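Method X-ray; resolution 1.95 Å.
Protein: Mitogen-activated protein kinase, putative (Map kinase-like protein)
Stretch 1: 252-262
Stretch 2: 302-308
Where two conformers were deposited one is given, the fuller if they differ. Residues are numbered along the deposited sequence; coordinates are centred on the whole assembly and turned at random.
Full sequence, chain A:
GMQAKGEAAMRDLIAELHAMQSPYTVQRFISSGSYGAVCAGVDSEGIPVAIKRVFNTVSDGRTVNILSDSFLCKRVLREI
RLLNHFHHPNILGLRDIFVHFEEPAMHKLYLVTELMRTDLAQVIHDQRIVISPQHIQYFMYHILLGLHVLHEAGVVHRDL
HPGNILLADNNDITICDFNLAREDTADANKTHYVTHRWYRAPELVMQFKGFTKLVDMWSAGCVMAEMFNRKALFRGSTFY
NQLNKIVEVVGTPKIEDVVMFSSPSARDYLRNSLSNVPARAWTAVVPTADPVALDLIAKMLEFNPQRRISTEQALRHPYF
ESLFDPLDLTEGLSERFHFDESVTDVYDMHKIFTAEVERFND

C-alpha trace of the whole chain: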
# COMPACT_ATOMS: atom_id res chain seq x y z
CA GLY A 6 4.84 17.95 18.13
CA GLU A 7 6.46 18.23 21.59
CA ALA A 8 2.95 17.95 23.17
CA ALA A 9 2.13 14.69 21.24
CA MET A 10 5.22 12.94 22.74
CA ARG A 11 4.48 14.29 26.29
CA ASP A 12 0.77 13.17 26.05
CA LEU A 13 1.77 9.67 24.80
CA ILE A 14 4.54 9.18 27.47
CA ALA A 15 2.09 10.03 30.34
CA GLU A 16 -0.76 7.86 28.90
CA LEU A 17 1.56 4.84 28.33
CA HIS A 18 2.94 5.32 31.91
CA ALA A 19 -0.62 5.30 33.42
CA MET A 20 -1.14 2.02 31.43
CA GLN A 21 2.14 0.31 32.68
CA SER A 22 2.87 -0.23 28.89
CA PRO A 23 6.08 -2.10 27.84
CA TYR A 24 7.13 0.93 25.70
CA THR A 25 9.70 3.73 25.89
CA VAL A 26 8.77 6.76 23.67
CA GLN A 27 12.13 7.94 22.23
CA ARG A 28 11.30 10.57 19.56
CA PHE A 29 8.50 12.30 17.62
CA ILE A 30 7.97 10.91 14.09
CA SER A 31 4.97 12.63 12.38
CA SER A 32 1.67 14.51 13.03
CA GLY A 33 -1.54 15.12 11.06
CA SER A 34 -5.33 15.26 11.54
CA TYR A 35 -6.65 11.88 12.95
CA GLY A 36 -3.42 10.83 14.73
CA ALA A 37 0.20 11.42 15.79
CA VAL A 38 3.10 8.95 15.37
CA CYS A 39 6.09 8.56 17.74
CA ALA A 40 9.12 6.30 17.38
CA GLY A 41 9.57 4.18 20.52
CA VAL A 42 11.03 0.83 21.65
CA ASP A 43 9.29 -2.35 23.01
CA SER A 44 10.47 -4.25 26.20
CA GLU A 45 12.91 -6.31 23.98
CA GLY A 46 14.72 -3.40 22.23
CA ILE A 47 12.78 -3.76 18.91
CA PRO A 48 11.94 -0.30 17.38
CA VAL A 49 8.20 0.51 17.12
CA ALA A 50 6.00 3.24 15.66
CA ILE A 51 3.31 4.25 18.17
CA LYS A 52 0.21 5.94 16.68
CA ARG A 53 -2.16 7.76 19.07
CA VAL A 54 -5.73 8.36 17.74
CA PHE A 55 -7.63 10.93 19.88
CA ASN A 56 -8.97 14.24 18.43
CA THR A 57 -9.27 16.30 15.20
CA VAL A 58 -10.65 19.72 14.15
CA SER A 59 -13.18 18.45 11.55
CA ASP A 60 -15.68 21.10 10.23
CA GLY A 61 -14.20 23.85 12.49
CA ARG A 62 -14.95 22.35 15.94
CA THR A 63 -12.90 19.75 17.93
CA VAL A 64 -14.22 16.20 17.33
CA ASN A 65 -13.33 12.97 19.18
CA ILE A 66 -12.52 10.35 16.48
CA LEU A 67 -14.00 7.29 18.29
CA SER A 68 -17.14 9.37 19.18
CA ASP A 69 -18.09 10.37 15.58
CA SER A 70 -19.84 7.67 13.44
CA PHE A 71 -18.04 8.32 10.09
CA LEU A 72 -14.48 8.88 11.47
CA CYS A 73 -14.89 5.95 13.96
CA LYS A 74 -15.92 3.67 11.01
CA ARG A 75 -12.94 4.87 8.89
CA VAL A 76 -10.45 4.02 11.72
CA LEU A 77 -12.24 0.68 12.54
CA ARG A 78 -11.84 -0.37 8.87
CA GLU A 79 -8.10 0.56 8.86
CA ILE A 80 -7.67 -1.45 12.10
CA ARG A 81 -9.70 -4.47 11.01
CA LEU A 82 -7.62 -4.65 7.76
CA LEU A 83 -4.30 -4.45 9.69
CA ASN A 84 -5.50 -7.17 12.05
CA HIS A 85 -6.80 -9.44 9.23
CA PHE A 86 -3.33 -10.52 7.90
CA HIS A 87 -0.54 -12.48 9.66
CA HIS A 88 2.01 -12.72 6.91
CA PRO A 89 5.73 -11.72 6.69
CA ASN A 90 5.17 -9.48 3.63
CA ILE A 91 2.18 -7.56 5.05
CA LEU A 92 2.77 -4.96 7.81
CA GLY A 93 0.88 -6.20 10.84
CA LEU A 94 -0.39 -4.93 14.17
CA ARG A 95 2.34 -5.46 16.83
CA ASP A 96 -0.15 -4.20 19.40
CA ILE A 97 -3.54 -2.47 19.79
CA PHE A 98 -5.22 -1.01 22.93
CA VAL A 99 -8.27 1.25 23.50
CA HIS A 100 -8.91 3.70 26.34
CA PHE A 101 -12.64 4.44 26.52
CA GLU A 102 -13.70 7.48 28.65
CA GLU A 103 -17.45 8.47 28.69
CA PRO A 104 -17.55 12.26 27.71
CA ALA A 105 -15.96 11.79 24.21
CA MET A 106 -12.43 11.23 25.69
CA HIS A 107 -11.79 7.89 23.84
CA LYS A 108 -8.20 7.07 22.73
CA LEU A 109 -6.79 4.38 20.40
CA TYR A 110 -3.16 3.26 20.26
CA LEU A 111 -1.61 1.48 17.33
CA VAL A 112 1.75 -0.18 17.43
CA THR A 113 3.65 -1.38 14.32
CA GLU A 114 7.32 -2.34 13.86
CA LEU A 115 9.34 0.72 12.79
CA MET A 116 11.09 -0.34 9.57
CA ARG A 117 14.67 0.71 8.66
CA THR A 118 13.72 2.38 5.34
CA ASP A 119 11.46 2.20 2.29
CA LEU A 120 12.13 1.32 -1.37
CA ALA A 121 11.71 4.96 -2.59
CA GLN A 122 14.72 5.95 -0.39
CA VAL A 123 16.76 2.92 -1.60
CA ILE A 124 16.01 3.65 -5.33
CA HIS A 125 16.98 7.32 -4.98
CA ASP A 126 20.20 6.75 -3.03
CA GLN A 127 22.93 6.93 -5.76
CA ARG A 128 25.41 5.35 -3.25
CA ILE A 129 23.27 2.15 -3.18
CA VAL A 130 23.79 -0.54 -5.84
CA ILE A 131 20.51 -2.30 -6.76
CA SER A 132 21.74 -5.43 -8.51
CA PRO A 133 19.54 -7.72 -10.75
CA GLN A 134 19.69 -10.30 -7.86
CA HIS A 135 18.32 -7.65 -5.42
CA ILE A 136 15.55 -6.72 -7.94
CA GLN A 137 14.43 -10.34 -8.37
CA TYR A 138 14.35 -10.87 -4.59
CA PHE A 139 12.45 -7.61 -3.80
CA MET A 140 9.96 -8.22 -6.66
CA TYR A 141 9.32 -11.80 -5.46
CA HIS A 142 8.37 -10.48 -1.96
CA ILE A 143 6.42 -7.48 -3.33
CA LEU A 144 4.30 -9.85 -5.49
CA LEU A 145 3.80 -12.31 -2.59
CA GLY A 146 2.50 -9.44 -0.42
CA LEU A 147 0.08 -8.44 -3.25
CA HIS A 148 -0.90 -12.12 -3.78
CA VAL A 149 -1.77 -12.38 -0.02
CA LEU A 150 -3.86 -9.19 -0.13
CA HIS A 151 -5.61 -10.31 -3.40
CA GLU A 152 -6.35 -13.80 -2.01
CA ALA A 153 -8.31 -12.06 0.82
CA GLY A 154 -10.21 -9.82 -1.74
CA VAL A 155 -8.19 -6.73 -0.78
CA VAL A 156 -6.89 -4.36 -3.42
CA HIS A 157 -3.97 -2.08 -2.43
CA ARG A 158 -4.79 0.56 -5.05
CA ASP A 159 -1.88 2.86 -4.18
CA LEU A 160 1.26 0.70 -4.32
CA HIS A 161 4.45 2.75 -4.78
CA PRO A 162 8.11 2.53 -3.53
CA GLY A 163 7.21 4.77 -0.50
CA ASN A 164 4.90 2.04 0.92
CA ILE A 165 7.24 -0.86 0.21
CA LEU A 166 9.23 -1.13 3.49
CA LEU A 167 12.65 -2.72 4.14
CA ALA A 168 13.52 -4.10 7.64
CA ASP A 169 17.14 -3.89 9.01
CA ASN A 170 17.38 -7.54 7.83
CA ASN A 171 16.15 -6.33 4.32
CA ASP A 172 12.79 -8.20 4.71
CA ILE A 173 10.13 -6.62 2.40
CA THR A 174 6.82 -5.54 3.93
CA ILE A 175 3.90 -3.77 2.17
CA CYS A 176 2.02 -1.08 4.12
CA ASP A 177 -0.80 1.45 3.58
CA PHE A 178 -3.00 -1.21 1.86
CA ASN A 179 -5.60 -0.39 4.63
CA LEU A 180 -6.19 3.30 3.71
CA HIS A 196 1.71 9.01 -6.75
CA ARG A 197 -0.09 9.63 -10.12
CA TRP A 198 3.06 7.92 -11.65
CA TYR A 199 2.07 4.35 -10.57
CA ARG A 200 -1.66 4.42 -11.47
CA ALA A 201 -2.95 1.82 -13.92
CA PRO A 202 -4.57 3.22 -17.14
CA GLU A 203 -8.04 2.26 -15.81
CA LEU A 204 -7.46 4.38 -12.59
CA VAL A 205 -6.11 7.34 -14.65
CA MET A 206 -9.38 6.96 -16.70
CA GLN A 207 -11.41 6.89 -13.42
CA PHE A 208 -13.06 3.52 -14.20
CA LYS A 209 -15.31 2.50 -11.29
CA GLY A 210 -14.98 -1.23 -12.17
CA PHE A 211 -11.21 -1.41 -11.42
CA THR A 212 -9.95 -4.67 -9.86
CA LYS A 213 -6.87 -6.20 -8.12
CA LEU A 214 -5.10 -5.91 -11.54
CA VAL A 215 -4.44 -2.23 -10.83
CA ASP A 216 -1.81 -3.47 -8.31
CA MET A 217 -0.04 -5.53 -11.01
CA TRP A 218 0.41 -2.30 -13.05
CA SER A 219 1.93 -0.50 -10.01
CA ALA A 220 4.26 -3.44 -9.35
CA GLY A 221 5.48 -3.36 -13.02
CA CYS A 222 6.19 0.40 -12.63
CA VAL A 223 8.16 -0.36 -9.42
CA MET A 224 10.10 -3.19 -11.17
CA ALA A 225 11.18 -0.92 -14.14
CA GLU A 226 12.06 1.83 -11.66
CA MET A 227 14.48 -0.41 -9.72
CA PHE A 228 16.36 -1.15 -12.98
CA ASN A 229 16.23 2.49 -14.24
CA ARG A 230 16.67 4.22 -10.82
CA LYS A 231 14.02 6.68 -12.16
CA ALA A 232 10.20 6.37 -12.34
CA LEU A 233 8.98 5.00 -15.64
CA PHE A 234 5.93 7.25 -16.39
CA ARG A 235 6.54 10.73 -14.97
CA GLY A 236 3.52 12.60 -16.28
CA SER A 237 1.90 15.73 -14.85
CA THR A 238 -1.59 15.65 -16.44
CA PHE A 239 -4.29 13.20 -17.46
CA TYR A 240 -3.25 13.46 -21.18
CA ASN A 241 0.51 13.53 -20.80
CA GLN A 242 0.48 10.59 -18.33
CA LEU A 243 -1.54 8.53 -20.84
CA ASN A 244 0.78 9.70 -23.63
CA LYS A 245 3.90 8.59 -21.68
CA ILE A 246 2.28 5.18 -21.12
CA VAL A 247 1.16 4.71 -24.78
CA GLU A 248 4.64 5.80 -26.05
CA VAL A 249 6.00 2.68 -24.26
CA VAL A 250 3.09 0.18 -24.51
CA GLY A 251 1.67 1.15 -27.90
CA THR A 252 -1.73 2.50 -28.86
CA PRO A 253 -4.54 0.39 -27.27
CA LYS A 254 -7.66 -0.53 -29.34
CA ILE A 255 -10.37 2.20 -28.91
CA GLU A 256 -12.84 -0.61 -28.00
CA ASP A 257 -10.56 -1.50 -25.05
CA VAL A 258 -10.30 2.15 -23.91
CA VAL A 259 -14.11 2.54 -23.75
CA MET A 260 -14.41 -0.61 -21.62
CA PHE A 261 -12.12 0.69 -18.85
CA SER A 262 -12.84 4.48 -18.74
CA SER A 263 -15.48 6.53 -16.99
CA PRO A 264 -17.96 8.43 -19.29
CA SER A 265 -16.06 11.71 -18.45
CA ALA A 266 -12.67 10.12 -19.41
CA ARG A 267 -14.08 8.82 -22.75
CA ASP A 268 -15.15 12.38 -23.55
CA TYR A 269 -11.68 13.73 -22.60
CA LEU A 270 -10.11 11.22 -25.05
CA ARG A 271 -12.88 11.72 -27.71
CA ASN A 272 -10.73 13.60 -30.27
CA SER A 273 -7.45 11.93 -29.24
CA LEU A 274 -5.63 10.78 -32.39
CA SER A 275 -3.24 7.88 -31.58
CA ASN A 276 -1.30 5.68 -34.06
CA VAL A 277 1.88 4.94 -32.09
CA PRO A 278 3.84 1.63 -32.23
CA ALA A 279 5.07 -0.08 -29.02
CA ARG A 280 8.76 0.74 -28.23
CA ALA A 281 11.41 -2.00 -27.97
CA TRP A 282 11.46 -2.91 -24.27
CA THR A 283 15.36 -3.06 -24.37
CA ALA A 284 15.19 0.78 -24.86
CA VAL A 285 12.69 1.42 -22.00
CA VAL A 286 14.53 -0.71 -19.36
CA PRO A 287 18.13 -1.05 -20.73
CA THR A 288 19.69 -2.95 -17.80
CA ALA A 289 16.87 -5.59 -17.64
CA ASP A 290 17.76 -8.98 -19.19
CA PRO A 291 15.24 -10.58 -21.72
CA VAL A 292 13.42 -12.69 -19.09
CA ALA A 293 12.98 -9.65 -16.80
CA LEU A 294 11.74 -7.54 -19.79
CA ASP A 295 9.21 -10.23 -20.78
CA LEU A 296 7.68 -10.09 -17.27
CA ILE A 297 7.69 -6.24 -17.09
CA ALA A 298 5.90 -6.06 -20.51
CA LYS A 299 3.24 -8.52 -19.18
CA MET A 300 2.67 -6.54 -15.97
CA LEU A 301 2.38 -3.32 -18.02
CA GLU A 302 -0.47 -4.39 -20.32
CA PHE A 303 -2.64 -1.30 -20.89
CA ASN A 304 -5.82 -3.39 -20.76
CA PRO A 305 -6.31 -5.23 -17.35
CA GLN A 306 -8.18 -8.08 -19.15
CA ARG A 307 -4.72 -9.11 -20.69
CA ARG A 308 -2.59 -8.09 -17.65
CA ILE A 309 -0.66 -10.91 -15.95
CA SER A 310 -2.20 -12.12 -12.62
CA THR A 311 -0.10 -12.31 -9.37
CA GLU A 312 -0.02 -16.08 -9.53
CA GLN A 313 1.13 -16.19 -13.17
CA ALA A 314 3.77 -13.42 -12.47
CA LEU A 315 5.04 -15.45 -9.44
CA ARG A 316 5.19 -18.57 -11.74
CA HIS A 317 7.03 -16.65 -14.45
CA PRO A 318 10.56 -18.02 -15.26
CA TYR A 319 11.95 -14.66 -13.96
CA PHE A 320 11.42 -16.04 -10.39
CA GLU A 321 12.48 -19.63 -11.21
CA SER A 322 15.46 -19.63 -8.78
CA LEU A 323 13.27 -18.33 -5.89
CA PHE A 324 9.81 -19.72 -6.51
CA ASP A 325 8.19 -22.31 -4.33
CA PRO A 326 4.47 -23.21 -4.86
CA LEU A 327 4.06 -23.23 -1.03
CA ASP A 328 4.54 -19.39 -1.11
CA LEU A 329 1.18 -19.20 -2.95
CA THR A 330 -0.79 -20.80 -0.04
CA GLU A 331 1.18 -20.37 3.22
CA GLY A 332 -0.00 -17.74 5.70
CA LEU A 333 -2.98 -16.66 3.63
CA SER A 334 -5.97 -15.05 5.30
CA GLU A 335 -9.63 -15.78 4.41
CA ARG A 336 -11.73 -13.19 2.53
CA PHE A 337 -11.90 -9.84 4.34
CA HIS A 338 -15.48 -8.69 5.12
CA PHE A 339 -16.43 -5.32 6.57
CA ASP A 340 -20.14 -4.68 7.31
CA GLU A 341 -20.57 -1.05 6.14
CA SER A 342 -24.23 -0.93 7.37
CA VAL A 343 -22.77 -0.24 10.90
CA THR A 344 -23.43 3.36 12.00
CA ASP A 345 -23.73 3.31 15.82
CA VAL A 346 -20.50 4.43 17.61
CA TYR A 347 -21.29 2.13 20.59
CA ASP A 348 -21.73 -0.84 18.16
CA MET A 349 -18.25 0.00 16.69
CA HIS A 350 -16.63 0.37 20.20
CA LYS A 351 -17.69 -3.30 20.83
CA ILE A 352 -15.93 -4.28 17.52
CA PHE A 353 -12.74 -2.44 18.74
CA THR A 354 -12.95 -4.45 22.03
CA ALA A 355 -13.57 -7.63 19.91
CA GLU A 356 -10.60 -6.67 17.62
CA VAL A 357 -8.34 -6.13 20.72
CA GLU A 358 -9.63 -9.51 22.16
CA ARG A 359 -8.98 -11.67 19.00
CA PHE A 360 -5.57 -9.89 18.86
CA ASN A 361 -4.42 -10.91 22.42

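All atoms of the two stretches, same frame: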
# COMPACT_ATOMS: atom_id res chain seq x y z
N THR A 252 -0.36 2.03 -28.81
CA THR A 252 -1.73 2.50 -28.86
C THR A 252 -2.72 1.36 -28.57
O THR A 252 -2.74 0.38 -29.30
CB THR A 252 -1.98 3.17 -30.22
OG1 THR A 252 -1.06 4.26 -30.37
CG2 THR A 252 -3.41 3.66 -30.39
N PRO A 253 -3.55 1.45 -27.51
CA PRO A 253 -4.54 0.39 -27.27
C PRO A 253 -5.72 0.51 -28.24
O PRO A 253 -5.93 1.59 -28.79
CB PRO A 253 -5.01 0.69 -25.83
CG PRO A 253 -4.89 2.17 -25.73
CD PRO A 253 -3.65 2.52 -26.50
N LYS A 254 -6.48 -0.58 -28.46
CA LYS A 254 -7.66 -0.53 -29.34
C LYS A 254 -8.68 0.40 -28.67
O LYS A 254 -8.84 0.34 -27.44
CB LYS A 254 -8.28 -1.92 -29.49
CG LYS A 254 -7.84 -2.69 -30.73
CD LYS A 254 -9.01 -3.41 -31.42
CE LYS A 254 -9.69 -4.50 -30.60
NZ LYS A 254 -10.80 -5.15 -31.34
N ILE A 255 -9.36 1.26 -29.46
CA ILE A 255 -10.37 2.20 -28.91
C ILE A 255 -11.47 1.44 -28.15
O ILE A 255 -11.93 1.92 -27.11
CB ILE A 255 -10.94 3.22 -29.95
CG1 ILE A 255 -12.01 4.18 -29.34
CG2 ILE A 255 -11.52 2.52 -31.18
CD1 ILE A 255 -11.57 5.07 -28.01
N GLU A 256 -11.83 0.24 -28.64
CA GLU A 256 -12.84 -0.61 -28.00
C GLU A 256 -12.41 -0.98 -26.59
O GLU A 256 -13.25 -0.96 -25.68
CB GLU A 256 -13.16 -1.85 -28.85
CG GLU A 256 -13.78 -1.50 -30.20
CD GLU A 256 -12.84 -1.29 -31.38
OE1 GLU A 256 -13.34 -1.17 -32.52
OE2 GLU A 256 -11.60 -1.25 -31.17
N ASP A 257 -11.09 -1.20 -26.38
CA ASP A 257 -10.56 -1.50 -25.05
C ASP A 257 -10.53 -0.26 -24.15
O ASP A 257 -10.82 -0.37 -22.97
CB ASP A 257 -9.18 -2.20 -25.14
CG ASP A 257 -9.21 -3.60 -25.76
OD1 ASP A 257 -10.31 -4.17 -25.93
OD2 ASP A 257 -8.13 -4.13 -26.05
N VAL A 258 -10.28 0.92 -24.70
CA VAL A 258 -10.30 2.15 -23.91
C VAL A 258 -11.71 2.42 -23.36
O VAL A 258 -11.86 2.73 -22.17
CB VAL A 258 -9.73 3.34 -24.72
CG1 VAL A 258 -9.86 4.66 -23.97
CG2 VAL A 258 -8.29 3.08 -25.11
N VAL A 259 -12.74 2.28 -24.20
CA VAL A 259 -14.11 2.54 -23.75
C VAL A 259 -14.56 1.60 -22.67
O VAL A 259 -15.22 2.05 -21.75
CB VAL A 259 -15.18 2.86 -24.84
CG1 VAL A 259 -14.56 3.47 -26.10
CG2 VAL A 259 -16.05 1.67 -25.16
N MET A 260 -14.09 0.33 -22.69
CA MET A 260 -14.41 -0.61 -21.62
C MET A 260 -13.80 -0.27 -20.23
O MET A 260 -14.32 -0.73 -19.24
CB MET A 260 -13.94 -2.04 -21.94
CG MET A 260 -14.59 -2.63 -23.13
SD MET A 260 -13.98 -4.35 -23.32
CE MET A 260 -14.81 -4.74 -24.69
N PHE A 261 -12.67 0.43 -20.18
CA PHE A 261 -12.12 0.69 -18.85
C PHE A 261 -11.87 2.18 -18.56
O PHE A 261 -10.85 2.54 -17.95
CB PHE A 261 -11.01 -0.33 -18.43
CG PHE A 261 -9.94 -0.55 -19.46
CD1 PHE A 261 -8.81 0.26 -19.50
CD2 PHE A 261 -10.08 -1.53 -20.44
CE1 PHE A 261 -7.84 0.09 -20.48
CE2 PHE A 261 -9.12 -1.67 -21.44
CZ PHE A 261 -8.02 -0.84 -21.48
N SER A 262 -12.84 3.04 -18.98
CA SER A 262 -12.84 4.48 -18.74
C SER A 262 -14.19 4.89 -18.23
O SER A 262 -15.20 4.30 -18.59
CB SER A 262 -12.49 5.27 -20.00
OG SER A 262 -13.29 4.88 -21.11
N GLU A 302 0.52 -4.33 -19.25
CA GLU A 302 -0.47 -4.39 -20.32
C GLU A 302 -1.45 -3.27 -20.04
O GLU A 302 -1.96 -3.19 -18.93
CB GLU A 302 -1.25 -5.73 -20.35
CG GLU A 302 -0.49 -6.79 -21.11
CD GLU A 302 -0.49 -6.66 -22.62
OE1 GLU A 302 -1.25 -5.84 -23.19
OE2 GLU A 302 0.25 -7.45 -23.25
N PHE A 303 -1.73 -2.44 -21.05
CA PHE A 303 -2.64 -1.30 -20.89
C PHE A 303 -4.02 -1.80 -20.44
O PHE A 303 -4.64 -1.25 -19.53
CB PHE A 303 -2.77 -0.58 -22.25
CG PHE A 303 -3.51 0.74 -22.17
CD1 PHE A 303 -2.82 1.94 -22.02
CD2 PHE A 303 -4.91 0.77 -22.20
CE1 PHE A 303 -3.51 3.16 -21.95
CE2 PHE A 303 -5.60 2.00 -22.10
CZ PHE A 303 -4.90 3.18 -22.01
N ASN A 304 -4.50 -2.86 -21.08
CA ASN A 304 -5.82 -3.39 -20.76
C ASN A 304 -5.70 -4.43 -19.63
O ASN A 304 -5.06 -5.47 -19.84
CB ASN A 304 -6.43 -4.02 -22.04
CG ASN A 304 -7.79 -4.66 -21.84
OD1 ASN A 304 -8.29 -4.70 -20.73
ND2 ASN A 304 -8.45 -5.11 -22.93
N PRO A 305 -6.37 -4.23 -18.45
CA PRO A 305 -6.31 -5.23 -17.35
C PRO A 305 -6.80 -6.63 -17.72
O PRO A 305 -6.33 -7.61 -17.14
CB PRO A 305 -7.21 -4.62 -16.27
CG PRO A 305 -8.09 -3.73 -16.99
CD PRO A 305 -7.23 -3.10 -18.05
N GLN A 306 -7.70 -6.75 -18.72
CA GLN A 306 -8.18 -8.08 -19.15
C GLN A 306 -7.02 -8.96 -19.67
O GLN A 306 -7.17 -10.16 -19.65
CB GLN A 306 -9.20 -7.95 -20.30
CG GLN A 306 -10.38 -7.08 -19.89
CD GLN A 306 -11.32 -6.75 -20.99
OE1 GLN A 306 -10.94 -6.51 -22.15
NE2 GLN A 306 -12.59 -6.67 -20.63
N ARG A 307 -5.89 -8.36 -20.14
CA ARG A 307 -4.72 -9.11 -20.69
C ARG A 307 -3.53 -9.03 -19.75
O ARG A 307 -2.45 -9.51 -20.12
CB ARG A 307 -4.24 -8.47 -22.04
CG ARG A 307 -5.18 -8.56 -23.20
CD ARG A 307 -4.64 -7.89 -24.46
NE ARG A 307 -5.66 -6.96 -24.98
CZ ARG A 307 -6.63 -7.30 -25.82
NH1 ARG A 307 -6.68 -8.52 -26.34
NH2 ARG A 307 -7.54 -6.42 -26.18
N ARG A 308 -3.67 -8.33 -18.63
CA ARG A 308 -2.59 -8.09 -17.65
C ARG A 308 -2.33 -9.35 -16.79
O ARG A 308 -3.27 -10.03 -16.32
CB ARG A 308 -2.87 -6.84 -16.79
CG ARG A 308 -1.60 -6.29 -16.06
CD ARG A 308 -1.93 -5.01 -15.27
NE ARG A 308 -2.53 -4.00 -16.18
CZ ARG A 308 -3.51 -3.16 -15.86
NH1 ARG A 308 -3.98 -3.12 -14.62
NH2 ARG A 308 -3.99 -2.30 -16.76

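The most striking feature of this contact is a salt bridge of exceptional shortness: NH2 of Arg 307 donates a hydrogen bond to OD2 of Asp 257 across only 2.4 Å, well below the usual length of such a bond. The carboxylate oxygen lies near the guanidinium plane, at its edge, where the N-H groups point. Although its CA-to-CB bond runs sideways to the helical stretch, arginine suits this place because its long chain brings the charged end nearer, to Asp 257, whose CA-to-CB bond points toward the other stretch.

Elsewhere in the contact, two prolines each cover one face of an aromatic ring. CG of Pro 253 sits 3.7 Å from the centroid of the Phe 303 ring (CG, CD1, CD2, CE1, CE2, CZ), and CD of Pro 305 sits 3.8 Å from that of the Phe 261 ring, composed of the same six atoms. Both approaches are nearly along the ring normal, so the polarised C-H groups of proline meet the pi face. The phenylalanines themselves meet rim to rim, CE1 of Phe 261 lying 3.4 Å from CE2 of Phe 303, with their planes inclined at 53°.

Asn 304 organises its own turn: its OD1 accepts from N of Gln 306 at 2.9 Å, and its ND2 donates to OE1 of Gln 306 at 3.0 Å. An amide, both donor and acceptor, serves both bonds.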